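Local coordinates for protein putative aspartate aminotransferase (Thermus thermophilus, PDB 1IUG) that is a putative pyridoxal 5'-phosphate-dependent aminotransferase of class V, probably moving amino groups between amino acids such as aspartate and 2-oxo acids, at residues A66-L71 with L95-V100; P74-L79 with G121-L126. One frame throughout, in Å; residues are numbered along the deposited sequence.

Contact 1 (A66-L71 with L95-V100)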
ATOM      1  N   ALA A  66      -7.864   6.530  -7.175  1.00 23.00           N
ATOM      2  CA  ALA A  66      -8.076   7.696  -6.321  1.00 23.58           C
ATOM      3  C   ALA A  66      -8.242   8.967  -7.145  1.00 24.64           C
ATOM      4  O   ALA A  66      -9.025   9.849  -6.785  1.00 25.18           O
ATOM      5  CB  ALA A  66      -6.926   7.851  -5.348  1.00 23.87           C
ATOM      6  N   LEU A  67      -7.486   9.060  -8.235  1.00 25.47           N
ATOM      7  CA  LEU A  67      -7.544  10.213  -9.127  1.00 25.46           C
ATOM      8  C   LEU A  67      -8.939  10.312  -9.734  1.00 26.15           C
ATOM      9  O   LEU A  67      -9.570  11.367  -9.683  1.00 26.30           O
ATOM     10  CB  LEU A  67      -6.497  10.073 -10.239  1.00 22.68           C
ATOM     11  CG  LEU A  67      -6.311  11.182 -11.288  1.00 24.92           C
ATOM     12  CD1 LEU A  67      -4.933  11.040 -11.902  1.00 23.86           C
ATOM     13  CD2 LEU A  67      -7.382  11.132 -12.385  1.00 22.97           C
ATOM     14  N   VAL A  68      -9.408   9.197 -10.296  1.00 27.37           N
ATOM     15  CA  VAL A  68     -10.716   9.121 -10.942  1.00 29.26           C
ATOM     16  C   VAL A  68     -11.880   9.384  -9.986  1.00 29.43           C
ATOM     17  O   VAL A  68     -12.762  10.192 -10.283  1.00 28.22           O
ATOM     18  CB  VAL A  68     -10.905   7.747 -11.639  1.00 29.63           C
ATOM     19  CG1 VAL A  68     -12.317   7.612 -12.208  1.00 29.95           C
ATOM     20  CG2 VAL A  68      -9.877   7.583 -12.747  1.00 27.57           C
ATOM     21  N   LYS A  69     -11.860   8.706  -8.839  1.00 29.17           N
ATOM     22  CA  LYS A  69     -12.893   8.829  -7.807  1.00 29.41           C
ATOM     23  C   LYS A  69     -13.033  10.240  -7.238  1.00 28.71           C
ATOM     24  O   LYS A  69     -14.138  10.703  -6.974  1.00 27.98           O
ATOM     25  CB  LYS A  69     -12.577   7.907  -6.621  1.00 32.20           C
ATOM     26  CG  LYS A  69     -12.815   6.416  -6.807  1.00 34.42           C
ATOM     27  CD  LYS A  69     -14.254   6.115  -7.122  1.00 38.15           C
ATOM     28  CE  LYS A  69     -14.511   4.624  -7.281  1.00 42.26           C
ATOM     29  NZ  LYS A  69     -13.299   3.790  -7.081  1.00 45.12           N
ATOM     30  N   ASN A  70     -11.904  10.896  -7.002  1.00 26.77           N
ATOM     31  CA  ASN A  70     -11.913  12.222  -6.405  1.00 27.56           C
ATOM     32  C   ASN A  70     -12.072  13.425  -7.325  1.00 27.93           C
ATOM     33  O   ASN A  70     -12.127  14.556  -6.847  1.00 26.54           O
ATOM     34  CB  ASN A  70     -10.677  12.394  -5.518  1.00 27.23           C
ATOM     35  CG  ASN A  70     -10.726  11.522  -4.277  1.00 26.69           C
ATOM     36  OD1 ASN A  70     -11.045  11.995  -3.190  1.00 25.99           O
ATOM     37  ND2 ASN A  70     -10.415  10.242  -4.437  1.00 27.22           N
ATOM     38  N   LEU A  71     -12.137  13.189  -8.632  1.00 29.11           N
ATOM     39  CA  LEU A  71     -12.295  14.281  -9.592  1.00 31.66           C
ATOM     40  C   LEU A  71     -13.562  14.164 -10.422  1.00 32.19           C
ATOM     41  O   LEU A  71     -13.970  15.122 -11.071  1.00 33.35           O
ATOM     42  CB  LEU A  71     -11.085  14.368 -10.522  1.00 31.50           C
ATOM     43  CG  LEU A  71      -9.813  14.927  -9.884  1.00 32.77           C
ATOM     44  CD1 LEU A  71      -8.673  14.833 -10.872  1.00 32.79           C
ATOM     45  CD2 LEU A  71     -10.036  16.362  -9.435  1.00 32.67           C
ATOM     46  N   LEU A  95     -15.493   2.680 -15.147  1.00 30.70           N
ATOM     47  CA  LEU A  95     -16.755   1.953 -15.072  1.00 33.48           C
ATOM     48  C   LEU A  95     -17.137   1.695 -13.616  1.00 32.94           C
ATOM     49  O   LEU A  95     -18.231   2.069 -13.184  1.00 31.04           O
ATOM     50  CB  LEU A  95     -16.667   0.619 -15.820  1.00 36.34           C
ATOM     51  CG  LEU A  95     -16.785   0.686 -17.342  1.00 39.95           C
ATOM     52  CD1 LEU A  95     -16.624  -0.707 -17.934  1.00 42.09           C
ATOM     53  CD2 LEU A  95     -18.138   1.282 -17.728  1.00 38.82           C
ATOM     54  N   GLU A  96     -16.215   1.101 -12.855  1.00 31.71           N
ATOM     55  CA  GLU A  96     -16.467   0.789 -11.448  1.00 31.20           C
ATOM     56  C   GLU A  96     -16.758   2.050 -10.629  1.00 30.91           C
ATOM     57  O   GLU A  96     -17.496   2.003  -9.645  1.00 30.46           O
ATOM     58  CB  GLU A  96     -15.288   0.004 -10.856  1.00 32.63           C
ATOM     59  CG  GLU A  96     -15.560  -0.657  -9.493  1.00 32.52           C
ATOM     60  CD  GLU A  96     -15.454   0.298  -8.317  1.00 32.82           C
ATOM     61  OE1 GLU A  96     -14.590   1.197  -8.349  1.00 33.66           O
ATOM     62  OE2 GLU A  96     -16.232   0.149  -7.349  1.00 35.05           O
ATOM     63  N   ALA A  97     -16.196   3.180 -11.050  1.00 31.37           N
ATOM     64  CA  ALA A  97     -16.418   4.448 -10.359  1.00 31.60           C
ATOM     65  C   ALA A  97     -17.804   5.034 -10.678  1.00 32.02           C
ATOM     66  O   ALA A  97     -18.147   6.129 -10.225  1.00 30.92           O
ATOM     67  CB  ALA A  97     -15.323   5.435 -10.722  1.00 32.34           C
ATOM     68  N   GLY A  98     -18.583   4.306 -11.475  1.00 33.34           N
ATOM     69  CA  GLY A  98     -19.922   4.744 -11.835  1.00 35.39           C
ATOM     70  C   GLY A  98     -19.995   5.895 -12.825  1.00 36.53           C
ATOM     71  O   GLY A  98     -20.837   6.786 -12.687  1.00 37.16           O
ATOM     72  N   LEU A  99     -19.131   5.865 -13.837  1.00 35.70           N
ATOM     73  CA  LEU A  99     -19.102   6.916 -14.851  1.00 36.13           C
ATOM     74  C   LEU A  99     -19.591   6.404 -16.203  1.00 35.14           C
ATOM     75  O   LEU A  99     -19.513   5.203 -16.488  1.00 34.33           O
ATOM     76  CB  LEU A  99     -17.674   7.453 -15.019  1.00 35.70           C
ATOM     77  CG  LEU A  99     -16.932   7.988 -13.791  1.00 36.46           C
ATOM     78  CD1 LEU A  99     -15.535   8.429 -14.200  1.00 38.17           C
ATOM     79  CD2 LEU A  99     -17.695   9.142 -13.173  1.00 35.70           C
ATOM     80  N   VAL A 100     -20.101   7.317 -17.027  1.00 34.31           N
ATOM     81  CA  VAL A 100     -20.558   6.969 -18.370  1.00 34.22           C
ATOM     82  C   VAL A 100     -19.300   7.081 -19.227  1.00 34.03           C
ATOM     83  O   VAL A 100     -18.774   8.177 -19.444  1.00 33.94           O
ATOM     84  CB  VAL A 100     -21.652   7.932 -18.876  1.00 35.55           C
ATOM     85  CG1 VAL A 100     -22.224   7.417 -20.188  1.00 35.97           C
ATOM     86  CG2 VAL A 100     -22.756   8.070 -17.836  1.00 35.33           C
TER
HETATM   87  O   HOH W   1     -12.650   2.504  -9.755  1.00 31.58           O
HETATM   88  O   HOH W   2     -14.433   2.232  -5.447  1.00 70.07           O
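The polar part of this contact is a salt bridge between Lys-69 and Glu-96. Lys-69 NZ lies 3.2 Å from Glu-96 OE1 and uses the syn lone pair of that oxygen. The two side chains cross at about a right angle. The lysine chain bends at chi2 (-60°) and is eclipsed at its last torsion (chi4 0°), which turns NZ toward the carboxylate. Water 1 and water 2 each accept from NZ, and water 1 donates to Glu-96 OE1 at 2.7 Å, so direct and water-mediated links run side by side. The stronger polar partner of NZ is Glu-65 of the same helix, also a salt bridge; the two acids probably favour the charged lysine.

The apolar part is formed by the lysine methylenes, Val-68, Ala-97 and Leu-99. Lys-69 CE rests 3.6 Å from Ala-97 CB, and CD also touches that methyl. Val-68 has CG1 anti to the backbone N, which sets this methyl against both Ala-97 CB (4.0 Å) and Leu-99 CD1 (3.9 Å). Phe-90 and Ile-93 of helix 85-96 also pack on Val-68. An alanine in place of Lys-69 would lack the ammonium group and methylenes, and would probably leave Glu-65 and Glu-96 without their shared counter-charge and Ala-97 less covered.

Gly-98 has positive phi (73°), and two bonds run back into the last helical turn, one of them Gly-98 N to Leu-95 O at 2.8 Å. This Schellman motif ends helix 85-96 and leads the chain into strand 100-105. The contact thus joins two helices of a class-V aminotransferase's alpha/beta domain, one at its capped C-terminus.

Contact 2 (P74-L79 with G121-L126)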
ATOM      1  N   PRO A  74     -20.331  10.262  -9.781  1.00 37.91           N
ATOM      2  CA  PRO A  74     -21.116   9.256 -10.506  1.00 38.70           C
ATOM      3  C   PRO A  74     -22.063   9.881 -11.530  1.00 38.29           C
ATOM      4  O   PRO A  74     -22.711  10.888 -11.251  1.00 37.94           O
ATOM      5  CB  PRO A  74     -21.894   8.566  -9.385  1.00 39.20           C
ATOM      6  CG  PRO A  74     -20.963   8.661  -8.229  1.00 38.11           C
ATOM      7  CD  PRO A  74     -20.487  10.087  -8.326  1.00 38.28           C
ATOM      8  N   GLY A  75     -22.116   9.284 -12.717  1.00 38.30           N
ATOM      9  CA  GLY A  75     -22.979   9.794 -13.767  1.00 40.53           C
ATOM     10  C   GLY A  75     -22.307  10.711 -14.775  1.00 41.08           C
ATOM     11  O   GLY A  75     -22.857  10.946 -15.854  1.00 42.01           O
ATOM     12  N   GLU A  76     -21.124  11.224 -14.445  1.00 41.67           N
ATOM     13  CA  GLU A  76     -20.400  12.121 -15.347  1.00 40.91           C
ATOM     14  C   GLU A  76     -19.836  11.441 -16.595  1.00 40.92           C
ATOM     15  O   GLU A  76     -19.445  10.273 -16.568  1.00 40.95           O
ATOM     16  CB  GLU A  76     -19.295  12.875 -14.606  1.00 40.83           C
ATOM     17  CG  GLU A  76     -19.802  13.824 -13.531  1.00 42.82           C
ATOM     18  CD  GLU A  76     -18.773  14.871 -13.145  1.00 44.74           C
ATOM     19  OE1 GLU A  76     -18.420  14.971 -11.951  1.00 44.79           O
ATOM     20  OE2 GLU A  76     -18.322  15.610 -14.043  1.00 47.85           O
ATOM     21  N   ARG A  77     -19.815  12.205 -17.684  1.00 41.11           N
ATOM     22  CA  ARG A  77     -19.338  11.783 -19.004  1.00 42.12           C
ATOM     23  C   ARG A  77     -17.809  11.859 -19.132  1.00 39.97           C
ATOM     24  O   ARG A  77     -17.225  12.936 -18.992  1.00 38.63           O
ATOM     25  CB  ARG A  77     -19.951  12.721 -20.053  1.00 46.62           C
ATOM     26  CG  ARG A  77     -21.131  12.207 -20.870  1.00 51.22           C
ATOM     27  CD  ARG A  77     -20.810  10.987 -21.716  1.00 55.02           C
ATOM     28  NE  ARG A  77     -21.687  10.953 -22.889  1.00 58.35           N
ATOM     29  CZ  ARG A  77     -21.377  10.396 -24.058  1.00 60.30           C
ATOM     30  NH1 ARG A  77     -20.201   9.808 -24.232  1.00 63.37           N
ATOM     31  NH2 ARG A  77     -22.239  10.443 -25.065  1.00 61.41           N
ATOM     32  N   VAL A  78     -17.165  10.731 -19.413  1.00 37.07           N
ATOM     33  CA  VAL A  78     -15.712  10.724 -19.585  1.00 36.63           C
ATOM     34  C   VAL A  78     -15.285   9.950 -20.824  1.00 35.52           C
ATOM     35  O   VAL A  78     -15.863   8.918 -21.168  1.00 35.28           O
ATOM     36  CB  VAL A  78     -14.942  10.170 -18.351  1.00 35.95           C
ATOM     37  CG1 VAL A  78     -15.178  11.054 -17.133  1.00 35.85           C
ATOM     38  CG2 VAL A  78     -15.328   8.725 -18.077  1.00 36.31           C
ATOM     39  N   LEU A  79     -14.270  10.475 -21.493  1.00 33.94           N
ATOM     40  CA  LEU A  79     -13.738   9.863 -22.697  1.00 34.06           C
ATOM     41  C   LEU A  79     -12.447   9.122 -22.343  1.00 33.11           C
ATOM     42  O   LEU A  79     -11.519   9.709 -21.783  1.00 33.55           O
ATOM     43  CB  LEU A  79     -13.492  10.953 -23.743  1.00 35.27           C
ATOM     44  CG  LEU A  79     -12.911  10.597 -25.106  1.00 38.25           C
ATOM     45  CD1 LEU A  79     -13.710   9.480 -25.743  1.00 40.41           C
ATOM     46  CD2 LEU A  79     -12.928  11.841 -25.981  1.00 38.74           C
ATOM     47  N   GLY A 121     -18.949  17.861 -24.979  1.00 41.73           N
ATOM     48  CA  GLY A 121     -19.902  17.129 -24.158  1.00 41.07           C
ATOM     49  C   GLY A 121     -19.346  16.209 -23.080  1.00 40.17           C
ATOM     50  O   GLY A 121     -20.108  15.490 -22.429  1.00 39.52           O
ATOM     51  N   TYR A 122     -18.031  16.231 -22.872  1.00 39.22           N
ATOM     52  CA  TYR A 122     -17.419  15.371 -21.863  1.00 37.00           C
ATOM     53  C   TYR A 122     -16.829  16.155 -20.704  1.00 34.88           C
ATOM     54  O   TYR A 122     -16.253  17.231 -20.885  1.00 35.79           O
ATOM     55  CB  TYR A 122     -16.351  14.474 -22.491  1.00 37.20           C
ATOM     56  CG  TYR A 122     -16.859  13.672 -23.663  1.00 36.88           C
ATOM     57  CD1 TYR A 122     -16.901  14.230 -24.936  1.00 37.73           C
ATOM     58  CD2 TYR A 122     -17.340  12.371 -23.496  1.00 38.12           C
ATOM     59  CE1 TYR A 122     -17.414  13.523 -26.013  1.00 37.05           C
ATOM     60  CE2 TYR A 122     -17.854  11.648 -24.579  1.00 36.35           C
ATOM     61  CZ  TYR A 122     -17.887  12.236 -25.833  1.00 38.60           C
ATOM     62  OH  TYR A 122     -18.394  11.560 -26.919  1.00 38.04           O
ATOM     63  N   ALA A 123     -17.009  15.617 -19.504  1.00 33.55           N
ATOM     64  CA  ALA A 123     -16.494  16.235 -18.290  1.00 32.86           C
ATOM     65  C   ALA A 123     -14.994  15.966 -18.132  1.00 32.05           C
ATOM     66  O   ALA A 123     -14.284  16.739 -17.489  1.00 30.69           O
ATOM     67  CB  ALA A 123     -17.254  15.713 -17.085  1.00 32.64           C
ATOM     68  N   GLY A 124     -14.515  14.879 -18.735  1.00 31.67           N
ATOM     69  CA  GLY A 124     -13.108  14.547 -18.624  1.00 31.13           C
ATOM     70  C   GLY A 124     -12.535  13.599 -19.663  1.00 30.58           C
ATOM     71  O   GLY A 124     -13.263  12.946 -20.410  1.00 30.01           O
ATOM     72  N   LEU A 125     -11.205  13.570 -19.713  1.00 30.51           N
ATOM     73  CA  LEU A 125     -10.433  12.717 -20.613  1.00 29.01           C
ATOM     74  C   LEU A 125      -9.352  12.037 -19.769  1.00 28.99           C
ATOM     75  O   LEU A 125      -8.695  12.683 -18.939  1.00 28.34           O
ATOM     76  CB  LEU A 125      -9.766  13.554 -21.710  1.00 28.57           C
ATOM     77  CG  LEU A 125      -8.758  12.836 -22.613  1.00 29.03           C
ATOM     78  CD1 LEU A 125      -9.451  11.783 -23.465  1.00 29.21           C
ATOM     79  CD2 LEU A 125      -8.041  13.839 -23.498  1.00 29.21           C
ATOM     80  N   LEU A 126      -9.214  10.726 -19.932  1.00 27.01           N
ATOM     81  CA  LEU A 126      -8.207   9.976 -19.190  1.00 27.14           C
ATOM     82  C   LEU A 126      -7.216   9.427 -20.192  1.00 26.01           C
ATOM     83  O   LEU A 126      -7.598   8.748 -21.149  1.00 27.42           O
ATOM     84  CB  LEU A 126      -8.850   8.843 -18.388  1.00 27.19           C
ATOM     85  CG  LEU A 126      -9.850   9.256 -17.309  1.00 29.57           C
ATOM     86  CD1 LEU A 126     -10.435   8.005 -16.650  1.00 26.88           C
ATOM     87  CD2 LEU A 126      -9.171  10.155 -16.277  1.00 28.65           C
TER
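Two neighbouring parallel strands, 77-82 and 124-128, begin side by side here in the mixed seven-stranded sheet. Their short segments run 35° apart. Val-78 pairs with Gly-124 and Leu-79 with Leu-125. Leu-79 N donates almost straight to Gly-124 O (2.9 Å, 173°). Leu-79 O accepts from Leu-126 N at 3.1 Å, nearly along the C=O axis. At the strand entrance Arg-77 O takes Ala-123 N at 2.7 Å and, weakly, Gly-124 N.

Tyr-122 and Arg-77 lie alongside each other and point the same way, with ring and guanidinium nearly perpendicular (84°). Arg-77 NH1 comes within 3.0 Å of Tyr-122 CE2. Leu-79 CB sits over one face of the same ring, 4.1 Å from Tyr-122 CD2. The phenol OH is hydrogen-bonded to Glu-102, which also forms a long, weak ion pair with Arg-77. Leu-79 and Leu-125 run side by side, with Leu-79 CG 4.0 Å from Leu-125 CD1. Phe-147 of helix 140-150 covers both Tyr-122 and Leu-125.

The backbone bonds thus fix the strand register, while Glu-102 of strand 100-105, beyond strand 77-82, anchors the tyrosine and probably helps steady the nearby arginine charge.

In the fold
Contacts 1 and 2 have centres about 9 Å apart. Their segments alternate along the chain: 66-71, 74-79, 95-100, 121-126. Helix 60-71 leads into strand 77-82, which leads into helix 85-96 and then strand 100-105. In the sheet, strand 77-82 lies between strands 124-128 and 100-105. The contacts also touch directly. Gly-98 O probably accepts from Gly-75 N at 2.8 Å, and Val-100 O from Val-78 N at 3.0 Å. Contact 1 joins helix 60-71, which also packs on strand 178-182, to the end of helix 85-96 and the turn entering the edge strand 100-105. Contact 2 joins two strands inside the sheet. Both belong to the alpha/beta framework, away from the Lys-185 cofactor site.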